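Side-chain contacts in thioredoxin-like protein (Bacteroides caccae ATCC 43185, PDB 4YOD), which is of unknown specific function but has a helical N-terminal region followed by a thioredoxin fold and is probably a thiol-disulfide oxidoreductase: residues Asp175-Phe180 / Lys265-Leu270; Leu260-Lys265 / Glu280-Ile285; Gln58-Tyr63 / Ala94-Leu99; Lys81-Thr86 / Leu121-Ala126. One frame throughout, in Å; residues are numbered along the deposited sequence.

Interaction 1. Residues Asp175-Phe180 / Lys265-Leu270; sequences DYLLLF and KEKTVL
Leu177 and Lys267 meet through their outer carbons, Leu177 CD1 lying 3.9 Å from Lys267 CE, and this is the buried part of a contact that opens to solvent at Asp175 and Lys265. The lysine chain bends at chi2 (-64°) and again at chi4, which brings its methylene end toward the leucine while its ammonium group hydrogen-bonds to the carbonyl oxygen of Leu172. A second apolar touch is made by Tyr176, whose ring receives a methyl of Leu270 at its edge and in its plane; Tyr176 CE1 and Leu270 CD1 are 3.8 Å apart. The two side chains run at about a right angle, and helix 276-286 adds to the packing, with Leu283 and His286 against Tyr176 and Tyr282 against Leu270. In the mixed sheet strand 259-263 separates strands 176-181 and 269-272, and Lys267 and Leu270 reach Leu177 and Tyr176 from the turn and strand that follow it.

The Asp175-Lys265 side is more open to solvent and has no polar bond between the two residues. Lys265 is exposed, and its CD carbon lies 3.5 Å from Asp175 OD1, yet its NZ stays 4.7 Å from that same Asp175 OD1, too far for a salt bridge. The backbones come close here as well, Asp175 O and Lys265 N being 3.0 Å apart, but the angle is too poor for a hydrogen bond. The contact thus rests on van der Waals packing, including lysine methylenes against the aspartate; the opposite charges probably add only a weak, screened attraction.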
# COMPACT_ATOMS: atom_id res chain seq x y z
N ASP A 175 -15.63 16.34 -6.75
CA ASP A 175 -14.23 16.75 -6.53
C ASP A 175 -13.42 15.61 -5.94
O ASP A 175 -12.23 15.49 -6.22
CB ASP A 175 -14.14 17.97 -5.58
CG ASP A 175 -14.52 19.32 -6.18
OD1 ASP A 175 -14.85 19.37 -7.39
OD2 ASP A 175 -14.46 20.33 -5.45
N TYR A 176 -14.07 14.77 -5.11
CA TYR A 176 -13.43 13.62 -4.48
C TYR A 176 -14.31 12.41 -4.50
O TYR A 176 -15.54 12.51 -4.37
CB TYR A 176 -13.03 13.94 -3.02
CG TYR A 176 -12.00 15.03 -2.87
CD1 TYR A 176 -10.66 14.80 -3.17
CD2 TYR A 176 -12.35 16.28 -2.37
CE1 TYR A 176 -9.71 15.82 -3.05
CE2 TYR A 176 -11.40 17.29 -2.21
CZ TYR A 176 -10.08 17.05 -2.56
OH TYR A 176 -9.13 18.03 -2.41
N LEU A 177 -13.69 11.25 -4.65
CA LEU A 177 -14.38 9.97 -4.61
C LEU A 177 -13.67 9.08 -3.62
O LEU A 177 -12.48 8.80 -3.77
CB LEU A 177 -14.46 9.28 -5.99
CG LEU A 177 -15.48 8.12 -6.00
CD1 LEU A 177 -16.43 8.20 -7.15
CD2 LEU A 177 -14.82 6.76 -5.78
N LEU A 178 -14.41 8.63 -2.60
CA LEU A 178 -13.92 7.71 -1.59
C LEU A 178 -14.46 6.33 -1.93
O LEU A 178 -15.67 6.09 -1.87
CB LEU A 178 -14.36 8.17 -0.18
CG LEU A 178 -13.49 7.73 1.00
CD1 LEU A 178 -14.03 8.34 2.27
CD2 LEU A 178 -13.46 6.21 1.18
N LEU A 179 -13.56 5.45 -2.37
CA LEU A 179 -13.88 4.09 -2.79
C LEU A 179 -13.67 3.15 -1.60
O LEU A 179 -12.57 3.09 -1.04
CB LEU A 179 -13.03 3.69 -4.01
CG LEU A 179 -13.27 2.29 -4.58
CD1 LEU A 179 -14.73 2.12 -5.11
CD2 LEU A 179 -12.25 1.97 -5.68
N PHE A 180 -14.71 2.43 -1.22
CA PHE A 180 -14.60 1.54 -0.06
C PHE A 180 -14.93 0.09 -0.45
O PHE A 180 -16.10 -0.28 -0.56
CB PHE A 180 -15.53 2.07 1.07
CG PHE A 180 -15.74 1.27 2.34
CD1 PHE A 180 -14.90 0.22 2.68
CD2 PHE A 180 -16.76 1.62 3.22
CE1 PHE A 180 -15.10 -0.50 3.86
CE2 PHE A 180 -16.95 0.90 4.40
CZ PHE A 180 -16.12 -0.15 4.72
N LYS A 265 -11.07 14.57 -8.85
CA LYS A 265 -12.12 14.88 -9.83
C LYS A 265 -12.00 14.04 -11.14
O LYS A 265 -13.01 13.62 -11.69
CB LYS A 265 -12.08 16.38 -10.17
CG LYS A 265 -13.21 16.87 -11.10
CD LYS A 265 -14.06 17.96 -10.46
CE LYS A 265 -15.24 18.39 -11.32
NZ LYS A 265 -16.30 17.34 -11.39
N GLU A 266 -10.75 13.83 -11.60
CA GLU A 266 -10.41 13.08 -12.83
C GLU A 266 -10.22 11.57 -12.55
O GLU A 266 -9.84 10.83 -13.46
CB GLU A 266 -9.12 13.64 -13.47
CG GLU A 266 -9.16 15.12 -13.80
CD GLU A 266 -7.85 15.65 -14.36
OE1 GLU A 266 -6.96 15.99 -13.55
OE2 GLU A 266 -7.71 15.71 -15.60
N LYS A 267 -10.47 11.13 -11.29
CA LYS A 267 -10.34 9.75 -10.81
C LYS A 267 -8.88 9.33 -10.68
O LYS A 267 -8.60 8.14 -10.60
CB LYS A 267 -11.15 8.72 -11.66
CG LYS A 267 -12.65 9.05 -11.78
CD LYS A 267 -13.40 9.01 -10.42
CE LYS A 267 -14.88 9.33 -10.58
NZ LYS A 267 -15.10 10.73 -11.01
N THR A 268 -7.95 10.30 -10.59
CA THR A 268 -6.54 10.01 -10.30
C THR A 268 -6.49 9.57 -8.82
O THR A 268 -7.12 10.22 -7.99
CB THR A 268 -5.67 11.25 -10.57
OG1 THR A 268 -5.69 11.54 -11.96
CG2 THR A 268 -4.22 11.08 -10.08
N VAL A 269 -5.74 8.51 -8.52
CA VAL A 269 -5.57 7.98 -7.15
C VAL A 269 -4.71 8.96 -6.36
O VAL A 269 -3.58 9.25 -6.76
CB VAL A 269 -4.92 6.55 -7.16
CG1 VAL A 269 -4.67 6.04 -5.73
CG2 VAL A 269 -5.76 5.54 -7.95
N LEU A 270 -5.25 9.46 -5.25
CA LEU A 270 -4.56 10.33 -4.29
C LEU A 270 -4.00 9.52 -3.12
O LEU A 270 -2.89 9.79 -2.66
CB LEU A 270 -5.51 11.43 -3.75
CG LEU A 270 -6.11 12.37 -4.79
CD1 LEU A 270 -7.19 13.24 -4.17
CD2 LEU A 270 -5.02 13.20 -5.49

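Interaction 2. Residues Leu260-Lys265 / Glu280-Ile285; sequences LYLLNK and EEYLMI
With CG anti to the backbone N (chi1 -174°), Leu262 extends from strand 259-263 toward helix 276-286, and Tyr282 answers with a matching extended torsion, also -174°, that lowers its ring from the helix toward the sheet. A single methyl makes the junction. Leu262 CD2 sits 3.5 Å from Tyr282 CD1 and 3.9 Å from Tyr282 CE1, approaching the ring obliquely. The same methyl meets a second side chain one position further along the helix, Leu283 CD2 at 4.0 Å from Leu262 CD2, so it is received between an aromatic and an aliphatic neighbour.

Both neighbours have further support. The Tyr282 ring stacks with that of His286 one turn on and also packs against Leu270 and Leu271 of the edge strand, while Leu283 reaches Tyr176 of strand 176-181 and Ile201 and Ile202 of helix 200-207. Leu262 itself is held in the sheet by backbone hydrogen bonds to Leu270 and Leu271.

The C-terminal helix is thus seated on one face of the thioredoxin-fold sheet. The contact among Leu262, Tyr282 and Leu283 is wholly apolar, implying that dispersion and the burial of Leu262 and Leu283 hold the helix there, with no directional bond between them.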
# COMPACT_ATOMS: atom_id res chain seq x y z
N LEU A 260 -9.49 1.19 1.38
CA LEU A 260 -10.00 2.51 1.02
C LEU A 260 -9.11 3.19 0.02
O LEU A 260 -7.90 3.12 0.15
CB LEU A 260 -10.14 3.41 2.26
CG LEU A 260 -11.06 2.93 3.38
CD1 LEU A 260 -10.85 3.76 4.65
CD2 LEU A 260 -12.51 2.99 2.95
N TYR A 261 -9.73 3.86 -0.96
CA TYR A 261 -9.05 4.69 -1.96
C TYR A 261 -9.64 6.08 -1.93
O TYR A 261 -10.85 6.22 -1.75
CB TYR A 261 -9.22 4.13 -3.38
CG TYR A 261 -8.35 2.95 -3.71
CD1 TYR A 261 -8.68 1.67 -3.29
CD2 TYR A 261 -7.24 3.09 -4.54
CE1 TYR A 261 -7.91 0.56 -3.64
CE2 TYR A 261 -6.44 1.99 -4.88
CZ TYR A 261 -6.80 0.73 -4.44
OH TYR A 261 -6.00 -0.35 -4.72
N LEU A 262 -8.81 7.10 -2.12
CA LEU A 262 -9.30 8.46 -2.32
C LEU A 262 -8.88 8.86 -3.72
O LEU A 262 -7.69 8.81 -4.04
CB LEU A 262 -8.81 9.48 -1.26
CG LEU A 262 -9.46 10.89 -1.40
CD1 LEU A 262 -10.96 10.85 -1.06
CD2 LEU A 262 -8.75 11.92 -0.54
N LEU A 263 -9.84 9.28 -4.53
CA LEU A 263 -9.59 9.70 -5.91
C LEU A 263 -9.95 11.18 -6.07
O LEU A 263 -10.83 11.66 -5.37
CB LEU A 263 -10.40 8.86 -6.94
CG LEU A 263 -10.59 7.33 -6.70
CD1 LEU A 263 -11.41 6.71 -7.85
CD2 LEU A 263 -9.22 6.58 -6.58
N ASN A 264 -9.30 11.89 -7.01
CA ASN A 264 -9.64 13.30 -7.26
C ASN A 264 -10.78 13.36 -8.32
O ASN A 264 -11.38 12.32 -8.64
CB ASN A 264 -8.40 14.12 -7.68
CG ASN A 264 -7.84 13.84 -9.06
OD1 ASN A 264 -8.37 13.05 -9.85
ND2 ASN A 264 -6.77 14.52 -9.40
N LYS A 265 -11.07 14.57 -8.85
CA LYS A 265 -12.12 14.88 -9.83
C LYS A 265 -12.00 14.04 -11.14
O LYS A 265 -13.01 13.62 -11.69
CB LYS A 265 -12.08 16.38 -10.17
CG LYS A 265 -13.21 16.87 -11.10
CD LYS A 265 -14.06 17.96 -10.46
CE LYS A 265 -15.24 18.39 -11.32
NZ LYS A 265 -16.30 17.34 -11.39
N GLU A 280 -9.21 11.28 6.30
CA GLU A 280 -9.76 12.40 7.07
C GLU A 280 -8.77 13.57 7.09
O GLU A 280 -9.17 14.69 6.84
CB GLU A 280 -10.12 11.95 8.49
CG GLU A 280 -10.82 13.01 9.33
CD GLU A 280 -11.08 12.64 10.78
OE1 GLU A 280 -10.54 11.62 11.26
OE2 GLU A 280 -11.83 13.40 11.44
N GLU A 281 -7.47 13.30 7.36
CA GLU A 281 -6.51 14.40 7.42
C GLU A 281 -6.31 15.02 6.06
O GLU A 281 -6.32 16.24 5.98
CB GLU A 281 -5.19 13.96 8.02
CG GLU A 281 -5.25 13.74 9.52
CD GLU A 281 -3.90 13.50 10.17
OE1 GLU A 281 -2.87 13.59 9.47
OE2 GLU A 281 -3.88 13.23 11.40
N TYR A 282 -6.23 14.21 5.00
CA TYR A 282 -6.07 14.71 3.63
C TYR A 282 -7.20 15.67 3.27
O TYR A 282 -6.95 16.72 2.69
CB TYR A 282 -6.05 13.55 2.62
CG TYR A 282 -5.74 14.02 1.22
CD1 TYR A 282 -6.72 14.59 0.42
CD2 TYR A 282 -4.44 13.95 0.71
CE1 TYR A 282 -6.42 15.08 -0.85
CE2 TYR A 282 -4.14 14.42 -0.57
CZ TYR A 282 -5.13 14.99 -1.34
OH TYR A 282 -4.85 15.49 -2.59
N LEU A 283 -8.45 15.27 3.53
CA LEU A 283 -9.62 16.08 3.18
C LEU A 283 -9.67 17.35 4.03
O LEU A 283 -10.11 18.39 3.53
CB LEU A 283 -10.90 15.27 3.33
CG LEU A 283 -11.10 14.14 2.30
CD1 LEU A 283 -12.29 13.31 2.67
CD2 LEU A 283 -11.23 14.69 0.86
N MSE A 284 -9.20 17.28 5.29
CA MSE A 284 -9.20 18.46 6.16
C MSE A 284 -8.21 19.50 5.65
O MSE A 284 -8.49 20.70 5.73
CB MSE A 284 -8.86 18.06 7.60
CG MSE A 284 -10.03 17.43 8.33
SE MSE A 284 -9.52 16.74 10.08
CE MSE A 284 -9.33 18.39 11.03
N ILE A 285 -7.07 19.05 5.10
CA ILE A 285 -6.03 19.94 4.58
C ILE A 285 -6.41 20.55 3.22
O ILE A 285 -6.16 21.74 3.01
CB ILE A 285 -4.67 19.19 4.51
CG1 ILE A 285 -4.19 18.77 5.92
CG2 ILE A 285 -3.59 20.03 3.82
CD1 ILE A 285 -3.31 17.45 5.93

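Interaction 3. Residues Gln58-Tyr63 / Ala94-Leu99; sequences QAWVDY and AYITDL
Trp60 presents one face of its indole to Leu99, whose CB stands over the five-membered ring 3.9 Å from the centroid and 17° off the normal, a CH-pi contact. The leucine continues past the ring: Leu99 CD1 comes to 3.7 Å from Trp60 CB, the two side chains sliding by each other in opposite directions. Further along the indole, the six-membered ring touches the branch methyl of Ile96, Trp60 CZ3 to Ile96 CG2 being 3.7 Å, an oblique approach. Ile96 and Leu99 are three positions apart on helix 90-105, so one side of that helix receives the length of the indole.

An extended first torsion (chi1 178°) carries the Trp60 ring away from helix 53-66 and across to its partner. Trp60 NE1 lies 3.6 Å from Leu99 O without forming a hydrogen bond to it.

Outward from these residues, Ile83 of helix 72-85 packs against both Trp60 and Ile96, while Trp39 and Ala100 also pack against the Trp60 side chain. Within helix 90-105, Leu99 CG lies over one face of the Tyr95 ring, one turn back. The result is a buried aromatic-aliphatic interface between two helices with a third helix closing on it, an arrangement typical of the core of an all-helical domain, here within the DUF5106 family region.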
# COMPACT_ATOMS: atom_id res chain seq x y z
N GLN A 58 15.85 -6.54 12.93
CA GLN A 58 15.66 -5.24 13.57
C GLN A 58 16.37 -4.14 12.77
O GLN A 58 15.82 -3.04 12.65
CB GLN A 58 16.11 -5.26 15.04
CG GLN A 58 15.73 -3.99 15.83
CD GLN A 58 14.29 -3.56 15.66
OE1 GLN A 58 13.35 -4.36 15.74
NE2 GLN A 58 14.09 -2.27 15.42
N ALA A 59 17.53 -4.45 12.16
CA ALA A 59 18.26 -3.53 11.27
C ALA A 59 17.39 -3.20 10.04
O ALA A 59 17.31 -2.02 9.66
CB ALA A 59 19.58 -4.16 10.83
N TRP A 60 16.69 -4.21 9.48
CA TRP A 60 15.78 -4.01 8.34
C TRP A 60 14.59 -3.11 8.74
O TRP A 60 14.25 -2.22 7.97
CB TRP A 60 15.28 -5.35 7.76
CG TRP A 60 14.32 -5.15 6.61
CD1 TRP A 60 12.95 -5.18 6.67
CD2 TRP A 60 14.66 -4.76 5.28
NE1 TRP A 60 12.42 -4.87 5.43
CE2 TRP A 60 13.44 -4.61 4.56
CE3 TRP A 60 15.88 -4.55 4.60
CZ2 TRP A 60 13.41 -4.27 3.20
CZ3 TRP A 60 15.85 -4.22 3.25
CH2 TRP A 60 14.63 -4.07 2.57
N VAL A 61 13.98 -3.35 9.91
CA VAL A 61 12.85 -2.58 10.45
C VAL A 61 13.25 -1.08 10.59
O VAL A 61 12.51 -0.20 10.14
CB VAL A 61 12.35 -3.20 11.79
CG1 VAL A 61 11.45 -2.26 12.60
CG2 VAL A 61 11.65 -4.52 11.53
N ASP A 62 14.42 -0.81 11.22
CA ASP A 62 14.96 0.54 11.40
C ASP A 62 15.26 1.23 10.05
O ASP A 62 15.03 2.42 9.92
CB ASP A 62 16.20 0.52 12.29
CG ASP A 62 15.87 0.22 13.75
OD1 ASP A 62 14.72 0.48 14.16
OD2 ASP A 62 16.76 -0.29 14.46
N TYR A 63 15.70 0.46 9.04
CA TYR A 63 15.93 0.97 7.69
C TYR A 63 14.61 1.44 7.06
O TYR A 63 14.55 2.55 6.53
CB TYR A 63 16.56 -0.12 6.81
CG TYR A 63 16.89 0.30 5.39
CD1 TYR A 63 17.83 1.31 5.14
CD2 TYR A 63 16.36 -0.38 4.30
CE1 TYR A 63 18.15 1.68 3.84
CE2 TYR A 63 16.75 -0.08 2.99
CZ TYR A 63 17.64 0.96 2.77
OH TYR A 63 18.00 1.26 1.47
N ALA A 94 17.09 -14.04 -0.85
CA ALA A 94 15.80 -14.65 -0.47
C ALA A 94 15.36 -14.18 0.92
O ALA A 94 14.18 -13.87 1.11
CB ALA A 94 15.91 -16.17 -0.51
N TYR A 95 16.30 -14.11 1.88
CA TYR A 95 16.01 -13.67 3.25
C TYR A 95 15.60 -12.17 3.29
O TYR A 95 14.61 -11.84 3.92
CB TYR A 95 17.23 -13.94 4.16
CG TYR A 95 17.11 -13.37 5.55
CD1 TYR A 95 16.43 -14.05 6.56
CD2 TYR A 95 17.66 -12.13 5.86
CE1 TYR A 95 16.29 -13.51 7.83
CE2 TYR A 95 17.54 -11.58 7.13
CZ TYR A 95 16.86 -12.28 8.12
OH TYR A 95 16.73 -11.73 9.37
N ILE A 96 16.38 -11.28 2.64
CA ILE A 96 16.12 -9.84 2.67
C ILE A 96 14.84 -9.52 1.85
O ILE A 96 14.02 -8.72 2.30
CB ILE A 96 17.36 -9.05 2.16
CG1 ILE A 96 18.63 -9.33 3.05
CG2 ILE A 96 17.05 -7.53 2.01
CD1 ILE A 96 18.59 -8.84 4.54
N THR A 97 14.64 -10.17 0.71
CA THR A 97 13.41 -9.90 -0.07
C THR A 97 12.18 -10.42 0.68
O THR A 97 11.09 -9.83 0.54
CB THR A 97 13.48 -10.45 -1.50
OG1 THR A 97 13.77 -11.85 -1.51
CG2 THR A 97 14.46 -9.68 -2.37
N ASP A 98 12.34 -11.48 1.48
CA ASP A 98 11.24 -12.01 2.31
C ASP A 98 10.91 -11.01 3.42
O ASP A 98 9.72 -10.79 3.69
CB ASP A 98 11.58 -13.38 2.88
CG ASP A 98 10.49 -13.94 3.78
OD1 ASP A 98 9.42 -14.32 3.25
OD2 ASP A 98 10.69 -13.95 5.02
N LEU A 99 11.93 -10.37 4.04
CA LEU A 99 11.70 -9.31 5.03
C LEU A 99 10.96 -8.12 4.41
O LEU A 99 10.10 -7.54 5.06
CB LEU A 99 13.01 -8.80 5.66
CG LEU A 99 13.75 -9.73 6.64
CD1 LEU A 99 14.92 -9.01 7.24
CD2 LEU A 99 12.84 -10.23 7.78

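Interaction 4. Residues Lys81-Thr86 / Leu121-Ala126; sequences KTIDRT and LEAMAA
Helices 72-85 and 114-125 pack against each other within the helical DUF5106 region, and they come together where Ile83 faces Ala123. The small residue permits a close approach, with the CA atoms of Ile83 and Ala123 6.4 Å apart. Ala123 CB meets the methyl CG2 of Ile83 at 3.5 Å and the methine carbon CB of Ile83 at 3.7 Å. Ile83 turns its branch methyl to the alanine, CG2 being anti to the backbone N, while CG1 (chi1 -52°) takes the rest of the chain away.

Beside this apolar touch, the interface turns polar. A water bridges the two helices, donating to Asp84 OD1 at 3.0 Å and to the backbone Ala123 O at 2.7 Å. The carboxylate also forms a salt bridge through OD1 with Arg80, one turn earlier on its own helix; Arg80 in turn packs on Ala123, so the charged pair borders the methyl contact. Thr86 OG1 gives its hydroxyl proton to Ile83 O, one turn back, over 2.7 Å, in the carbonyl plane and on a lone pair. Since Thr86 N also donates to Ile83 O, that carbonyl is gripped twice.

Phe93 of helix 90-105 touches both Ile83 and the selenomethionine Met124. Close approach of two helices at an alanine, with a third helix against them, is typical of helix packing in all-alpha regions such as this DUF5106 part of the chain, a family grouped with the TPR clan.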
# COMPACT_ATOMS: atom_id res chain seq x y z
N LYS A 81 19.28 -0.22 -4.76
CA LYS A 81 20.71 -0.50 -4.57
C LYS A 81 20.96 -1.56 -3.49
O LYS A 81 21.81 -2.41 -3.68
CB LYS A 81 21.50 0.76 -4.21
CG LYS A 81 21.79 1.67 -5.39
CD LYS A 81 22.55 2.91 -4.93
CE LYS A 81 22.52 4.02 -5.96
NZ LYS A 81 23.32 3.68 -7.17
N THR A 82 20.20 -1.51 -2.37
CA THR A 82 20.34 -2.46 -1.25
C THR A 82 19.99 -3.88 -1.73
O THR A 82 20.80 -4.78 -1.51
CB THR A 82 19.51 -2.01 -0.05
OG1 THR A 82 20.02 -0.75 0.37
CG2 THR A 82 19.53 -3.00 1.10
N ILE A 83 18.84 -4.07 -2.40
CA ILE A 83 18.44 -5.39 -2.93
C ILE A 83 19.49 -5.89 -3.94
O ILE A 83 19.88 -7.06 -3.86
CB ILE A 83 16.99 -5.42 -3.54
CG1 ILE A 83 15.92 -4.85 -2.55
CG2 ILE A 83 16.62 -6.84 -4.01
CD1 ILE A 83 15.82 -5.50 -1.10
N ASP A 84 19.98 -5.02 -4.85
CA ASP A 84 20.99 -5.38 -5.87
C ASP A 84 22.24 -5.96 -5.21
O ASP A 84 22.80 -6.94 -5.70
CB ASP A 84 21.37 -4.18 -6.74
CG ASP A 84 20.32 -3.76 -7.76
OD1 ASP A 84 19.32 -4.49 -7.92
OD2 ASP A 84 20.50 -2.69 -8.39
N ARG A 85 22.65 -5.36 -4.09
CA ARG A 85 23.82 -5.82 -3.32
C ARG A 85 23.64 -7.25 -2.80
O ARG A 85 24.64 -7.94 -2.64
CB ARG A 85 24.08 -4.89 -2.12
CG ARG A 85 24.86 -3.62 -2.47
CD ARG A 85 25.36 -2.92 -1.20
NE ARG A 85 26.41 -3.72 -0.54
CZ ARG A 85 26.79 -3.57 0.72
NH1 ARG A 85 26.24 -2.64 1.49
NH2 ARG A 85 27.73 -4.36 1.23
N THR A 86 22.40 -7.68 -2.51
CA THR A 86 22.16 -9.01 -1.92
C THR A 86 22.29 -10.14 -2.96
O THR A 86 22.32 -11.30 -2.57
CB THR A 86 20.82 -9.07 -1.17
OG1 THR A 86 19.76 -9.13 -2.09
CG2 THR A 86 20.64 -7.92 -0.19
N LEU A 121 10.43 -5.28 -5.93
CA LEU A 121 9.86 -6.13 -6.98
C LEU A 121 10.60 -5.96 -8.28
O LEU A 121 10.82 -6.95 -8.98
CB LEU A 121 8.37 -5.81 -7.19
CG LEU A 121 7.43 -6.21 -6.05
CD1 LEU A 121 6.03 -5.68 -6.30
CD2 LEU A 121 7.42 -7.74 -5.83
N GLU A 122 11.00 -4.70 -8.60
CA GLU A 122 11.76 -4.36 -9.81
C GLU A 122 13.15 -5.02 -9.75
O GLU A 122 13.63 -5.58 -10.75
CB GLU A 122 11.88 -2.83 -9.97
CG GLU A 122 10.55 -2.16 -10.38
CD GLU A 122 10.54 -0.64 -10.46
OE1 GLU A 122 11.35 0.02 -9.75
OE2 GLU A 122 9.70 -0.09 -11.20
N ALA A 123 13.79 -4.99 -8.57
CA ALA A 123 15.10 -5.63 -8.38
C ALA A 123 14.98 -7.14 -8.51
O ALA A 123 15.87 -7.76 -9.06
CB ALA A 123 15.66 -5.27 -7.02
N MSE A 124 13.87 -7.74 -8.04
CA MSE A 124 13.67 -9.19 -8.14
C MSE A 124 13.46 -9.63 -9.60
O MSE A 124 14.06 -10.60 -10.04
CB MSE A 124 12.50 -9.65 -7.26
CG MSE A 124 12.77 -9.41 -5.74
SE MSE A 124 11.24 -9.81 -4.63
CE MSE A 124 11.34 -11.76 -4.63
N ALA A 125 12.65 -8.88 -10.36
CA ALA A 125 12.42 -9.19 -11.76
C ALA A 125 13.72 -9.07 -12.57
O ALA A 125 13.89 -9.80 -13.54
CB ALA A 125 11.36 -8.26 -12.33
N ALA A 126 14.67 -8.22 -12.12
CA ALA A 126 15.96 -8.02 -12.80
C ALA A 126 17.10 -8.81 -12.14
O ALA A 126 18.26 -8.59 -12.47
CB ALA A 126 16.32 -6.54 -12.79
O HOH W 1 18.50 -7.33 -8.52

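How the interactions relate
The four contacts fall into two groups on opposite sides of the chain's centre. Interactions 1 and 2 share Lys265 and one sheet: Leu177 O lies 2.8 Å from Leu263 N and Leu270 N 2.8 Å from Leu262 O, probable hydrogen bonds that put strand 259-263 between its two neighbours. Interactions 3 and 4, with centres 13 Å apart, meet in the helical region, where Ile96 CG2 is 3.9 Å from Ile83 CD1 and Tyr63 OH is 3.1 Å from Thr82 OG1. The groups do not touch; interactions 1 and 3 have centres about 33 Å apart. Cys186 and Cys189, a possible thioredoxin-type CxxC pair, belong to the thioredoxin-like region of interaction 1.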